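Local coordinates for double stranded RNA binding protein A (Xenopus laevis, PDB 1DI2) that binds double-stranded RNA through domains of the double-stranded RNA-binding motif family, the second of which is captured here bound to an RNA duplex, at residues E[5-8]-E[9-13]. The protein carries 1 engineered substitution. Residues are numbered along the deposited sequence; the frame is centred on the assembly and turned at random.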
ATOM      1  N   SER E   5     -17.233   2.880  -3.542  1.00 15.72           N
ATOM      2  CA  SER E   5     -17.874   3.600  -4.632  1.00 19.77           C
ATOM      3  C   SER E   5     -18.570   2.642  -5.591  1.00 17.80           C
ATOM      4  O   SER E   5     -19.649   2.946  -6.098  1.00 17.73           O
ATOM      5  CB  SER E   5     -16.848   4.453  -5.377  1.00 19.05           C
ATOM      6  OG  SER E   5     -16.397   5.516  -4.556  1.00 23.70           O
ATOM      7  N   LEU E   6     -17.963   1.486  -5.823  1.00 14.37           N
ATOM      8  CA  LEU E   6     -18.556   0.502  -6.715  1.00 17.73           C
ATOM      9  C   LEU E   6     -19.839  -0.072  -6.094  1.00 19.41           C
ATOM     10  O   LEU E   6     -20.850  -0.249  -6.779  1.00 20.45           O
ATOM     11  CB  LEU E   6     -17.563  -0.627  -7.005  1.00 15.30           C
ATOM     12  CG  LEU E   6     -18.152  -1.751  -7.867  1.00 13.30           C
ATOM     13  CD1 LEU E   6     -18.603  -1.177  -9.204  1.00 15.13           C
ATOM     14  CD2 LEU E   6     -17.115  -2.830  -8.099  1.00 11.23           C
ATOM     15  N   GLN E   7     -19.804  -0.350  -4.790  1.00 18.44           N
ATOM     16  CA  GLN E   7     -20.984  -0.893  -4.118  1.00 18.16           C
ATOM     17  C   GLN E   7     -22.153   0.079  -4.218  1.00 18.49           C
ATOM     18  O   GLN E   7     -23.287  -0.330  -4.505  1.00 16.92           O
ATOM     19  CB  GLN E   7     -20.698  -1.186  -2.637  1.00 15.43           C
ATOM     20  CG  GLN E   7     -21.920  -1.673  -1.870  1.00 15.95           C
ATOM     21  CD  GLN E   7     -21.599  -2.116  -0.449  1.00 18.74           C
ATOM     22  OE1 GLN E   7     -20.802  -3.033  -0.238  1.00 17.90           O
ATOM     23  NE2 GLN E   7     -22.225  -1.471   0.531  1.00 16.74           N
ATOM     24  N   GLU E   8     -21.876   1.363  -3.978  1.00 16.20           N
ATOM     25  CA  GLU E   8     -22.910   2.396  -4.034  1.00 19.26           C
ATOM     26  C   GLU E   8     -23.511   2.518  -5.422  1.00 20.14           C
ATOM     27  O   GLU E   8     -24.725   2.716  -5.568  1.00 18.73           O
ATOM     28  CB  GLU E   8     -22.331   3.733  -3.570  1.00 16.34           C
ATOM     29  CG  GLU E   8     -22.197   3.828  -2.050  1.00 17.58           C
ATOM     30  CD  GLU E   8     -21.448   5.065  -1.613  1.00 22.24           C
ATOM     31  OE1 GLU E   8     -21.761   6.164  -2.114  1.00 23.58           O
ATOM     32  OE2 GLU E   8     -20.553   4.934  -0.757  1.00 21.67           O
ATOM     33  N   LEU E   9     -22.652   2.417  -6.434  1.00 18.95           N
ATOM     34  CA  LEU E   9     -23.094   2.466  -7.823  1.00 18.68           C
ATOM     35  C   LEU E   9     -24.121   1.358  -8.037  1.00 18.12           C
ATOM     36  O   LEU E   9     -25.248   1.614  -8.479  1.00 19.01           O
ATOM     37  CB  LEU E   9     -21.903   2.239  -8.762  1.00 18.48           C
ATOM     38  CG  LEU E   9     -22.197   2.153 -10.264  1.00 18.14           C
ATOM     39  CD1 LEU E   9     -22.798   3.467 -10.726  1.00 19.75           C
ATOM     40  CD2 LEU E   9     -20.910   1.850 -11.046  1.00 21.74           C
ATOM     41  N   ALA E  10     -23.725   0.129  -7.705  1.00 16.85           N
ATOM     42  CA  ALA E  10     -24.587  -1.048  -7.865  1.00 16.02           C
ATOM     43  C   ALA E  10     -25.932  -0.868  -7.161  1.00 18.68           C
ATOM     44  O   ALA E  10     -26.996  -1.082  -7.757  1.00 18.92           O
ATOM     45  CB  ALA E  10     -23.875  -2.316  -7.325  1.00 13.03           C
ATOM     46  N   VAL E  11     -25.887  -0.472  -5.893  1.00 18.26           N
ATOM     47  CA  VAL E  11     -27.103  -0.274  -5.119  1.00 19.40           C
ATOM     48  C   VAL E  11     -27.978   0.804  -5.747  1.00 21.46           C
ATOM     49  O   VAL E  11     -29.201   0.680  -5.794  1.00 24.05           O
ATOM     50  CB  VAL E  11     -26.777   0.109  -3.647  1.00 20.83           C
ATOM     51  CG1 VAL E  11     -28.055   0.508  -2.903  1.00 17.36           C
ATOM     52  CG2 VAL E  11     -26.133  -1.084  -2.938  1.00 17.54           C
ATOM     53  N   GLN E  12     -27.348   1.865  -6.236  1.00 22.31           N
ATOM     54  CA  GLN E  12     -28.085   2.958  -6.853  1.00 25.54           C
ATOM     55  C   GLN E  12     -28.702   2.521  -8.177  1.00 22.68           C
ATOM     56  O   GLN E  12     -29.824   2.910  -8.508  1.00 19.17           O
ATOM     57  CB  GLN E  12     -27.144   4.161  -7.032  1.00 27.57           C
ATOM     58  CG  GLN E  12     -27.730   5.387  -7.732  1.00 38.45           C
ATOM     59  CD  GLN E  12     -27.659   5.298  -9.249  1.00 46.89           C
ATOM     60  OE1 GLN E  12     -28.345   4.487  -9.872  1.00 53.13           O
ATOM     61  NE2 GLN E  12     -26.811   6.134  -9.853  1.00 51.49           N
ATOM     62  N   LYS E  13     -27.972   1.687  -8.908  1.00 19.16           N
ATOM     63  CA  LYS E  13     -28.413   1.173 -10.204  1.00 20.92           C
ATOM     64  C   LYS E  13     -29.410   0.021 -10.098  1.00 22.43           C
ATOM     65  O   LYS E  13     -30.061  -0.329 -11.084  1.00 20.83           O
ATOM     66  CB  LYS E  13     -27.207   0.675 -11.008  1.00 20.75           C
ATOM     67  CG  LYS E  13     -26.273   1.761 -11.548  1.00 22.66           C
ATOM     68  CD  LYS E  13     -26.888   2.486 -12.731  1.00 28.72           C
ATOM     69  CE  LYS E  13     -25.908   3.476 -13.346  1.00 30.52           C
ATOM     70  NZ  LYS E  13     -26.460   4.138 -14.561  1.00 31.56           N
TER
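Leu6 and Leu9 meet methyl to methyl, CD1 of Leu6 lying 4.2 Å from CD2 of Leu9, and illustrate how residues three apart on a helix build a single apolar ridge. Both side chains have the same shape: in Leu9, CG stands anti to the backbone N (chi1 176°), as it does in Leu6, and the matching second torsions bring one methyl of each toward the other. Beneath this pair the main chain runs as regular alpha-helix. The amide N of Ala10 gives a nearly straight bond to Leu6 O (3.0 Å, 174° at the hydrogen), and CB of Leu9 rests 3.4 Å from that same carbonyl oxygen. The bond from Leu9 N to Ser5 O is more bent. In the alpha-beta-beta-beta-alpha fold of the double-stranded RNA-binding domain, this is most of the first helix, 2-13, and its leucine ridge faces the closing helix 52-68: Leu6 packs on Leu63 and Leu64, Leu9 on Phe67. The nearest bound RNA is about 18 Å away, so this portion joins helix to helix and does not touch the duplex. On another face, Val11 turns CG2 back over the preceding turn, 3.3 Å from Gln7 O, which also accepts the amide N of Val11 at 3.0 Å. That methyl stands beside the backbone N because CG1 takes the anti position (chi1 172°). It also approaches CG of Gln7 loosely, at 4.4 Å, and both side chains touch Leu17 in the following loop. Farther round, Gln12 sets CB 3.2 Å from Glu8 O, the acceptor for its own amide N.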